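Local coordinates for SsRai1 (Scheffersomyces stipitis, PDB 5BTO), which removes non-canonical NAD caps from the 5' ends of RNAs with the aid of a divalent metal cation, and binds and stimulates the exoribonuclease RAT1, at residues A[74-79]-A[212-217]; A[133-138]-A[359-364]; A[290-295]-A[305-310]. All blocks are in the same frame, centred on the assembly; numbering follows the deposited sequence.

The three contacts lie in separate parts of one chain, and none touches another: the nearest atoms of contacts 1 and 3 are about 13 Å apart, those of contacts 1 and 2 about 16 Å, and those of contacts 2 and 3 about 21 Å. Contacts 1 and 2 reach the same large mixed sheet, with centres about 29 Å apart; contact 3 belongs to the smaller mixed sheet. All three lie near metal- or substrate-binding residues, contact 3 the closest. Between side chains, Tyr293 is about 3 Å from substrate-binding Lys258, Asn213 about 7 Å from metal-binding Glu186, and Leu134 about 8 Å from substrate-binding Tyr114.

Contact 1: A[74-79]-A[212-217]; sequences KFKKIP and NNYEQY
Two hydrogen bonds define the first shell. Ile78 N donates to Asn213 OD1 over 2.7 Å, nearly straight with an N-H...O angle of 175° and in the amide plane on a lone pair, while Asn213 N donates to Lys76 O over 3.2 Å. Asn213 therefore binds through both backbone and side chain; its CG lies in the crowded position between backbone N and carbonyl carbon (chi1 70°), which brings OD1 to the Ile78 N-H. Beside this pair, Ile78 CB sits over the centre of the Tyr214 ring, 3.8 Å from its centroid, in a CH-pi contact, and Lys76 CG crosses to Tyr214 CE1 at 3.6 Å. One water bridges Tyr214 OH and Lys77 O. An alanine in place of Tyr214 would remove the ring and the hydroxyl that binds the water, and would probably loosen the packing of Ile78 and Lys76. Further out, Asn212 OD1 accepts from Glu215 N at 3.0 Å, an Asx motif that shapes the turn carrying Tyr214. The 212-217 side is held to strand 27-34 through Arg34, which bonds to Tyr214 O, and the 74-79 side packs on helix 169-188, where Phe75 meets Phe180 edge-to-face.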
loop_
_atom_site.group_PDB
_atom_site.type_symbol
_atom_site.label_atom_id
_atom_site.label_comp_id
_atom_site.label_asym_id
_atom_site.label_seq_id
_atom_site.Cartn_x
_atom_site.Cartn_y
_atom_site.Cartn_z
ATOM N N LYS A 74 4.602 30.662 -37.494
ATOM C CA LYS A 74 3.475 30.110 -38.237
ATOM C C LYS A 74 2.923 28.839 -37.601
ATOM O O LYS A 74 2.070 28.174 -38.188
ATOM C CB LYS A 74 3.885 29.808 -39.678
ATOM C CG LYS A 74 4.638 30.924 -40.380
ATOM C CD LYS A 74 5.191 30.419 -41.703
ATOM C CE LYS A 74 5.816 29.038 -41.524
ATOM N NZ LYS A 74 6.221 28.411 -42.814
ATOM N N PHE A 75 3.407 28.499 -36.410
ATOM C CA PHE A 75 2.952 27.285 -35.733
ATOM C C PHE A 75 1.432 27.247 -35.686
ATOM O O PHE A 75 0.796 28.149 -35.139
ATOM C CB PHE A 75 3.530 27.199 -34.319
ATOM C CG PHE A 75 3.195 25.918 -33.594
ATOM C CD1 PHE A 75 3.153 24.706 -34.271
ATOM C CD2 PHE A 75 2.950 25.922 -32.229
ATOM C CE1 PHE A 75 2.859 23.533 -33.604
ATOM C CE2 PHE A 75 2.657 24.749 -31.556
ATOM C CZ PHE A 75 2.611 23.554 -32.246
ATOM N N LYS A 76 0.852 26.211 -36.280
ATOM C CA LYS A 76 -0.594 26.027 -36.246
ATOM C C LYS A 76 -0.955 25.135 -35.066
ATOM O O LYS A 76 -0.905 23.908 -35.155
ATOM C CB LYS A 76 -1.096 25.431 -37.560
ATOM C CG LYS A 76 -2.602 25.242 -37.623
ATOM C CD LYS A 76 -3.111 25.365 -39.048
ATOM C CE LYS A 76 -2.414 24.389 -39.980
ATOM N NZ LYS A 76 -2.812 24.613 -41.400
ATOM N N LYS A 77 -1.306 25.773 -33.955
ATOM C CA LYS A 77 -1.497 25.088 -32.684
ATOM C C LYS A 77 -2.978 24.923 -32.379
ATOM O O LYS A 77 -3.721 25.897 -32.300
ATOM C CB LYS A 77 -0.801 25.870 -31.564
ATOM C CG LYS A 77 -0.923 25.269 -30.173
ATOM C CD LYS A 77 -0.236 26.162 -29.145
ATOM C CE LYS A 77 -0.534 25.721 -27.720
ATOM N NZ LYS A 77 0.005 24.368 -27.426
ATOM N N ILE A 78 -3.404 23.678 -32.217
ATOM C CA ILE A 78 -4.795 23.380 -31.915
ATOM C C ILE A 78 -5.118 23.836 -30.491
ATOM O O ILE A 78 -4.320 23.628 -29.576
ATOM C CB ILE A 78 -5.072 21.869 -32.080
ATOM C CG1 ILE A 78 -6.574 21.578 -32.074
ATOM C CG2 ILE A 78 -4.336 21.063 -31.013
ATOM C CD1 ILE A 78 -6.903 20.134 -32.391
ATOM N N PRO A 79 -6.284 24.477 -30.303
ATOM C CA PRO A 79 -6.682 24.974 -28.979
ATOM C C PRO A 79 -6.723 23.837 -27.963
ATOM O O PRO A 79 -7.373 22.821 -28.207
ATOM C CB PRO A 79 -8.089 25.528 -29.222
ATOM C CG PRO A 79 -8.124 25.848 -30.678
ATOM C CD PRO A 79 -7.284 24.794 -31.337
ATOM N N ASN A 212 2.558 21.946 -37.417
ATOM C CA ASN A 212 1.252 21.927 -36.769
ATOM C C ASN A 212 1.133 20.784 -35.765
ATOM O O ASN A 212 1.897 19.812 -35.814
ATOM C CB ASN A 212 0.133 21.810 -37.810
ATOM C CG ASN A 212 -0.064 20.383 -38.303
ATOM O OD1 ASN A 212 -0.758 19.586 -37.670
ATOM N ND2 ASN A 212 0.540 20.059 -39.438
ATOM N N ASN A 213 0.175 20.895 -34.852
ATOM C CA ASN A 213 -0.085 19.796 -33.926
ATOM C C ASN A 213 -1.506 19.250 -34.056
ATOM O O ASN A 213 -2.001 18.560 -33.164
ATOM C CB ASN A 213 0.242 20.185 -32.478
ATOM C CG ASN A 213 -0.727 21.200 -31.906
ATOM O OD1 ASN A 213 -1.609 21.702 -32.602
ATOM N ND2 ASN A 213 -0.576 21.495 -30.621
ATOM N N TYR A 214 -2.151 19.563 -35.176
ATOM C CA TYR A 214 -3.449 18.982 -35.503
ATOM C C TYR A 214 -3.301 17.522 -35.900
ATOM O O TYR A 214 -4.071 16.665 -35.463
ATOM C CB TYR A 214 -4.107 19.742 -36.653
ATOM C CG TYR A 214 -4.826 20.992 -36.223
ATOM C CD1 TYR A 214 -4.124 22.155 -35.936
ATOM C CD2 TYR A 214 -6.210 21.013 -36.102
ATOM C CE1 TYR A 214 -4.779 23.306 -35.541
ATOM C CE2 TYR A 214 -6.877 22.162 -35.706
ATOM C CZ TYR A 214 -6.156 23.303 -35.429
ATOM O OH TYR A 214 -6.811 24.446 -35.037
ATOM N N GLU A 215 -2.303 17.245 -36.731
ATOM C CA GLU A 215 -2.134 15.910 -37.291
ATOM C C GLU A 215 -1.652 14.917 -36.246
ATOM O O GLU A 215 -0.628 15.136 -35.595
ATOM C CB GLU A 215 -1.172 15.941 -38.484
ATOM C CG GLU A 215 -1.720 16.665 -39.699
ATOM C CD GLU A 215 -0.696 16.785 -40.807
ATOM O OE1 GLU A 215 0.405 17.311 -40.547
ATOM O OE2 GLU A 215 -0.992 16.348 -41.937
ATOM N N GLN A 216 -2.405 13.830 -36.095
ATOM C CA GLN A 216 -2.068 12.760 -35.165
ATOM C C GLN A 216 -2.342 11.407 -35.792
ATOM O O GLN A 216 -3.381 11.210 -36.423
ATOM C CB GLN A 216 -2.901 12.863 -33.887
ATOM C CG GLN A 216 -2.617 14.063 -33.023
ATOM C CD GLN A 216 -3.421 14.022 -31.741
ATOM O OE1 GLN A 216 -4.475 13.385 -31.677
ATOM N NE2 GLN A 216 -2.927 14.696 -30.711
ATOM N N TYR A 217 -1.417 10.471 -35.597
ATOM C CA TYR A 217 -1.609 9.086 -36.013
ATOM C C TYR A 217 -1.723 8.242 -34.749
ATOM O O TYR A 217 -0.828 8.267 -33.893
ATOM C CB TYR A 217 -0.429 8.620 -36.874
ATOM C CG TYR A 217 -0.469 7.149 -37.248
ATOM C CD1 TYR A 217 -1.380 6.674 -38.182
ATOM C CD2 TYR A 217 0.410 6.243 -36.680
ATOM C CE1 TYR A 217 -1.420 5.338 -38.528
ATOM C CE2 TYR A 217 0.382 4.898 -37.023
ATOM C CZ TYR A 217 -0.537 4.453 -37.948
ATOM O OH TYR A 217 -0.564 3.125 -38.299
HETATM O O HOH W 1 -5.650 26.933 -34.744
#

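Contact 2: A[133-138]-A[359-364]; sequences DLNVLA and AYRVSF
Asn135 and Arg361 lie side by side and point the same way, their amide and guanidinium planes 36° apart. The arginine chain leaves with CG anti to the backbone N and bends at chi2 and chi3, which turns the NE edge of its guanidinium toward the asparagine. NE and NH2 of Arg361 both donate to Asn135 OD1, each at 2.9 Å, a side-on grip on one oxygen that lies in the guanidinium plane. The NH2 bond uses a lone pair of the amide. Asn135 ND2 is held by Asp148, so the amide is fixed at both ends. On the same face, Ser363 OG donates to Asp133 OD1 over 2.9 Å from above the carboxylate plane, and a water links this OD1 to Arg361 NH1. The other carboxylate oxygen, OD2, forms a salt bridge with Arg155; these positive neighbours would be expected to favour an ionised Asp133. On the opposite face, with Leu134, Val136, Tyr360 and Val362, Val136 CG2 meets Val362 CG2 obliquely at 3.7 Å. Four backbone bonds underlie these side chains, two in the Leu134-Val362 pair and two in the Val136-Tyr360 pair; Leu134 N to Val362 O, for example, measures 2.8 Å. With strand directions 150° apart and axes 4.7 Å apart, this is a twisted antiparallel pairing of neighbouring strands, 132-139 and 359-365, inside the large mixed sheet of the RAI1-like PD-(D/E)XK nuclease fold.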
loop_
_atom_site.group_PDB
_atom_site.type_symbol
_atom_site.label_atom_id
_atom_site.label_comp_id
_atom_site.label_asym_id
_atom_site.label_seq_id
_atom_site.Cartn_x
_atom_site.Cartn_y
_atom_site.Cartn_z
ATOM N N ASP A 133 -6.262 12.226 -12.133
ATOM C CA ASP A 133 -7.704 12.061 -11.960
ATOM C C ASP A 133 -8.295 11.337 -13.162
ATOM O O ASP A 133 -8.218 11.826 -14.290
ATOM C CB ASP A 133 -8.393 13.409 -11.746
ATOM C CG ASP A 133 -8.094 13.997 -10.383
ATOM O OD1 ASP A 133 -8.745 13.587 -9.393
ATOM O OD2 ASP A 133 -7.203 14.866 -10.296
ATOM N N LEU A 134 -8.861 10.161 -12.917
ATOM C CA LEU A 134 -9.425 9.356 -13.991
ATOM C C LEU A 134 -10.854 8.960 -13.692
ATOM O O LEU A 134 -11.197 8.657 -12.550
ATOM C CB LEU A 134 -8.599 8.093 -14.197
ATOM C CG LEU A 134 -7.092 8.260 -14.415
ATOM C CD1 LEU A 134 -6.410 6.906 -14.347
ATOM C CD2 LEU A 134 -6.824 8.950 -15.757
ATOM N N ASN A 135 -11.692 8.969 -14.723
ATOM C CA ASN A 135 -13.048 8.443 -14.608
ATOM C C ASN A 135 -13.040 7.001 -15.088
ATOM O O ASN A 135 -12.396 6.684 -16.089
ATOM C CB ASN A 135 -14.026 9.255 -15.450
ATOM C CG ASN A 135 -14.231 10.653 -14.922
ATOM O OD1 ASN A 135 -14.141 10.892 -13.718
ATOM N ND2 ASN A 135 -14.515 11.590 -15.818
ATOM N N VAL A 136 -13.736 6.127 -14.371
ATOM C CA VAL A 136 -13.777 4.721 -14.722
ATOM C C VAL A 136 -15.206 4.238 -14.652
ATOM O O VAL A 136 -15.923 4.536 -13.701
ATOM C CB VAL A 136 -12.943 3.862 -13.754
ATOM C CG1 VAL A 136 -12.934 2.415 -14.212
ATOM C CG2 VAL A 136 -11.530 4.410 -13.619
ATOM N N LEU A 137 -15.641 3.479 -15.645
ATOM C CA LEU A 137 -16.966 2.888 -15.502
ATOM C C LEU A 137 -17.067 1.546 -16.190
ATOM O O LEU A 137 -16.372 1.278 -17.185
ATOM C CB LEU A 137 -18.048 3.842 -15.988
ATOM C CG LEU A 137 -17.983 4.209 -17.459
ATOM C CD1 LEU A 137 -18.695 3.139 -18.279
ATOM C CD2 LEU A 137 -18.606 5.556 -17.683
ATOM N N ALA A 138 -17.931 0.704 -15.636
ATOM C CA ALA A 138 -18.155 -0.626 -16.164
ATOM C C ALA A 138 -19.296 -0.592 -17.159
ATOM O O ALA A 138 -20.354 -0.019 -16.894
ATOM C CB ALA A 138 -18.476 -1.598 -15.027
ATOM N N ALA A 359 -20.438 4.805 -11.535
ATOM C CA ALA A 359 -19.185 5.252 -12.141
ATOM C C ALA A 359 -18.220 5.592 -11.014
ATOM O O ALA A 359 -18.651 5.864 -9.886
ATOM C CB ALA A 359 -19.419 6.461 -13.010
ATOM N N TYR A 360 -16.925 5.594 -11.319
ATOM C CA TYR A 360 -15.897 5.781 -10.298
ATOM C C TYR A 360 -14.861 6.847 -10.685
ATOM O O TYR A 360 -14.642 7.133 -11.871
ATOM C CB TYR A 360 -15.195 4.441 -9.996
ATOM C CG TYR A 360 -16.105 3.431 -9.336
ATOM C CD1 TYR A 360 -16.962 2.622 -10.086
ATOM C CD2 TYR A 360 -16.130 3.300 -7.951
ATOM C CE1 TYR A 360 -17.827 1.709 -9.454
ATOM C CE2 TYR A 360 -16.972 2.398 -7.330
ATOM C CZ TYR A 360 -17.811 1.600 -8.081
ATOM O OH TYR A 360 -18.652 0.718 -7.421
ATOM N N ARG A 361 -14.254 7.445 -9.662
ATOM C CA ARG A 361 -13.156 8.391 -9.822
ATOM C C ARG A 361 -11.913 7.816 -9.158
ATOM O O ARG A 361 -11.921 7.507 -7.965
ATOM C CB ARG A 361 -13.517 9.741 -9.192
ATOM C CG ARG A 361 -12.349 10.711 -8.996
ATOM C CD ARG A 361 -11.785 11.219 -10.337
ATOM N NE ARG A 361 -12.840 11.688 -11.238
ATOM C CZ ARG A 361 -13.572 12.782 -11.046
ATOM N NH1 ARG A 361 -13.383 13.540 -9.973
ATOM N NH2 ARG A 361 -14.511 13.116 -11.923
ATOM N N VAL A 362 -10.855 7.645 -9.947
ATOM C CA VAL A 362 -9.552 7.249 -9.428
ATOM C C VAL A 362 -8.729 8.520 -9.315
ATOM O O VAL A 362 -8.607 9.270 -10.282
ATOM C CB VAL A 362 -8.836 6.252 -10.375
ATOM C CG1 VAL A 362 -7.424 5.943 -9.873
ATOM C CG2 VAL A 362 -9.643 4.976 -10.513
ATOM N N SER A 363 -8.178 8.782 -8.132
ATOM C CA SER A 363 -7.477 10.040 -7.923
ATOM C C SER A 363 -6.200 9.854 -7.124
ATOM O O SER A 363 -6.176 9.153 -6.107
ATOM C CB SER A 363 -8.391 11.041 -7.196
ATOM O OG SER A 363 -7.734 12.282 -7.001
ATOM N N PHE A 364 -5.135 10.490 -7.587
ATOM C CA PHE A 364 -3.957 10.660 -6.758
ATOM C C PHE A 364 -3.828 12.123 -6.382
ATOM O O PHE A 364 -3.779 12.997 -7.252
ATOM C CB PHE A 364 -2.679 10.186 -7.458
ATOM C CG PHE A 364 -1.427 10.529 -6.690
ATOM C CD1 PHE A 364 -1.122 9.862 -5.520
ATOM C CD2 PHE A 364 -0.564 11.520 -7.135
ATOM C CE1 PHE A 364 0.021 10.184 -4.794
ATOM C CE2 PHE A 364 0.577 11.839 -6.425
ATOM C CZ PHE A 364 0.878 11.172 -5.255
HETATM O O HOH W 2 -5.896 14.732 -7.834
HETATM O O HOH W 3 -11.073 13.770 -8.077
#

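Contact 3: A[290-295]-A[305-310]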
loop_
_atom_site.group_PDB
_atom_site.type_symbol
_atom_site.label_atom_id
_atom_site.label_comp_id
_atom_site.label_asym_id
_atom_site.label_seq_id
_atom_site.Cartn_x
_atom_site.Cartn_y
_atom_site.Cartn_z
ATOM N N LYS A 290 11.781 1.625 -30.496
ATOM C CA LYS A 290 12.848 2.586 -30.806
ATOM C C LYS A 290 12.425 4.011 -30.469
ATOM O O LYS A 290 11.275 4.395 -30.682
ATOM C CB LYS A 290 13.233 2.517 -32.290
ATOM C CG LYS A 290 13.951 1.240 -32.755
ATOM C CD LYS A 290 14.420 1.394 -34.206
ATOM C CE LYS A 290 14.702 0.057 -34.916
ATOM N NZ LYS A 290 15.400 -0.958 -34.076
ATOM N N VAL A 291 13.372 4.794 -29.955
ATOM C CA VAL A 291 13.146 6.194 -29.659
ATOM C C VAL A 291 14.338 7.007 -30.145
ATOM O O VAL A 291 15.487 6.631 -29.895
ATOM C CB VAL A 291 13.071 6.444 -28.139
ATOM C CG1 VAL A 291 12.809 7.914 -27.869
ATOM C CG2 VAL A 291 12.026 5.570 -27.493
ATOM N N VAL A 292 14.077 8.131 -30.802
ATOM C CA VAL A 292 15.169 9.058 -31.125
ATOM C C VAL A 292 15.017 10.347 -30.332
ATOM O O VAL A 292 13.961 10.977 -30.360
ATOM C CB VAL A 292 15.228 9.394 -32.637
ATOM C CG1 VAL A 292 16.107 10.620 -32.871
ATOM C CG2 VAL A 292 15.758 8.204 -33.418
ATOM N N TYR A 293 16.072 10.738 -29.619
ATOM C CA TYR A 293 16.111 12.050 -28.979
ATOM C C TYR A 293 16.979 13.016 -29.769
ATOM O O TYR A 293 18.116 12.698 -30.122
ATOM C CB TYR A 293 16.649 11.963 -27.545
ATOM C CG TYR A 293 15.565 11.922 -26.506
ATOM C CD1 TYR A 293 15.005 13.097 -26.009
ATOM C CD2 TYR A 293 15.088 10.708 -26.036
ATOM C CE1 TYR A 293 14.000 13.052 -25.049
ATOM C CE2 TYR A 293 14.081 10.652 -25.093
ATOM C CZ TYR A 293 13.541 11.824 -24.608
ATOM O OH TYR A 293 12.544 11.765 -23.660
ATOM N N GLY A 294 16.436 14.195 -30.040
ATOM C CA GLY A 294 17.230 15.294 -30.577
ATOM C C GLY A 294 17.617 16.230 -29.446
ATOM O O GLY A 294 16.777 16.604 -28.627
ATOM N N PHE A 295 18.897 16.584 -29.391
ATOM C CA PHE A 295 19.428 17.425 -28.324
ATOM C C PHE A 295 19.733 18.813 -28.871
ATOM O O PHE A 295 20.459 18.950 -29.853
ATOM C CB PHE A 295 20.699 16.796 -27.741
ATOM C CG PHE A 295 20.467 15.478 -27.048
ATOM C CD1 PHE A 295 20.465 14.288 -27.765
ATOM C CD2 PHE A 295 20.239 15.431 -25.674
ATOM C CE1 PHE A 295 20.238 13.067 -27.122
ATOM C CE2 PHE A 295 20.014 14.222 -25.027
ATOM C CZ PHE A 295 20.019 13.039 -25.750
ATOM N N VAL A 305 21.854 13.852 -32.109
ATOM C CA VAL A 305 20.705 12.954 -32.190
ATOM C C VAL A 305 21.151 11.596 -31.684
ATOM O O VAL A 305 22.219 11.102 -32.081
ATOM C CB VAL A 305 20.234 12.807 -33.652
ATOM C CG1 VAL A 305 19.173 11.740 -33.760
ATOM C CG2 VAL A 305 19.736 14.151 -34.199
ATOM N N GLU A 306 20.352 10.980 -30.814
ATOM C CA GLU A 306 20.690 9.668 -30.286
ATOM C C GLU A 306 19.524 8.712 -30.441
ATOM O O GLU A 306 18.384 9.047 -30.095
ATOM C CB GLU A 306 21.077 9.762 -28.805
ATOM C CG GLU A 306 22.314 10.623 -28.547
ATOM C CD GLU A 306 23.607 9.946 -28.974
ATOM O OE1 GLU A 306 23.580 8.738 -29.297
ATOM O OE2 GLU A 306 24.655 10.626 -28.987
ATOM N N LEU A 307 19.826 7.528 -30.961
ATOM C CA LEU A 307 18.856 6.448 -31.103
ATOM C C LEU A 307 18.936 5.527 -29.896
ATOM O O LEU A 307 20.027 5.078 -29.523
ATOM C CB LEU A 307 19.160 5.634 -32.371
ATOM C CG LEU A 307 18.348 4.345 -32.550
ATOM C CD1 LEU A 307 16.889 4.664 -32.796
ATOM C CD2 LEU A 307 18.906 3.523 -33.715
ATOM N N TYR A 308 17.784 5.242 -29.288
ATOM C CA TYR A 308 17.697 4.303 -28.178
ATOM C C TYR A 308 16.853 3.112 -28.584
ATOM O O TYR A 308 15.900 3.267 -29.339
ATOM C CB TYR A 308 16.991 4.950 -26.971
ATOM C CG TYR A 308 17.739 6.090 -26.345
ATOM C CD1 TYR A 308 17.771 7.338 -26.949
ATOM C CD2 TYR A 308 18.406 5.925 -25.136
ATOM C CE1 TYR A 308 18.463 8.390 -26.380
ATOM C CE2 TYR A 308 19.102 6.971 -24.567
ATOM C CZ TYR A 308 19.125 8.201 -25.197
ATOM O OH TYR A 308 19.811 9.259 -24.647
ATOM N N LYS A 309 17.180 1.928 -28.080
ATOM C CA LYS A 309 16.177 0.870 -28.060
ATOM C C LYS A 309 15.478 0.940 -26.709
ATOM O O LYS A 309 16.121 1.095 -25.677
ATOM C CB LYS A 309 16.751 -0.522 -28.344
ATOM C CG LYS A 309 17.821 -1.047 -27.421
ATOM C CD LYS A 309 18.185 -2.479 -27.852
ATOM C CE LYS A 309 19.255 -3.096 -26.959
ATOM N NZ LYS A 309 19.518 -4.516 -27.323
ATOM N N THR A 310 14.154 0.860 -26.726
ATOM C CA THR A 310 13.376 1.000 -25.502
ATOM C C THR A 310 13.893 0.085 -24.394
ATOM O O THR A 310 14.001 0.488 -23.226
ATOM C CB THR A 310 11.894 0.735 -25.799
ATOM O OG1 THR A 310 11.460 1.654 -26.807
ATOM C CG2 THR A 310 11.031 0.926 -24.536
#
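A beta hairpin, strands 290-296 and 302-309, forms one side of the smaller mixed sheet. Its arms run 158° apart in direction, with axes 4.7 Å from each other. Two hydrogen-bonded pairs fix the register. In the first, Val291 N donates to Tyr308 O and Tyr308 N returns a bond of 2.8 Å to Val291 O, nearly along the C=O axis. In the second, Tyr293 N donates to Glu306 O, and Glu306 N to Tyr293 O, each at 2.9 Å.

The face bearing Val292 and Val305 is packed tightly, for Val292 CG1 and Val305 CG1 approach to 3.4 Å, closer than usual van der Waals contact. Both methyls are anti to their own backbone N (chi1 165° and 172°), a shared rotamer that brings them together diagonally, between the non-hydrogen-bonded pairs Val292-Leu307 and Gly294-Val305. Val292 CG2 has a different partner, Leu307 CD1 at 3.8 Å.

Within the sheet, strand 290-296 lies between this hairpin partner and the parallel strand 254-261. Backbone bonds join Val292 to metal-binding Glu256 and substrate-binding Lys258, and Gly294 to Lys258, placing the hairpin directly beside the strand that carries metal- and substrate-binding residues.

Aromatic groups gather on the face toward helix 266-286. Tyr293 CD2 lies obliquely 4.1 Å from Tyr308 CE1, while Tyr293 OH bonds to Thr279 of that helix. Phe295 and Tyr308 reach toward each other tip to tip, with Tyr308 OH in the plane of the Phe295 ring at its edge, 3.9 Å from CZ. Glu306 crosses Phe295 at about a right angle, its CG 3.5 Å from Phe295 CE1, and bends at chi2, carrying the carboxylate away from strand 290-296. Phe272 of helix 266-286 meets the rings of both Tyr293 and Phe295 edge-to-face.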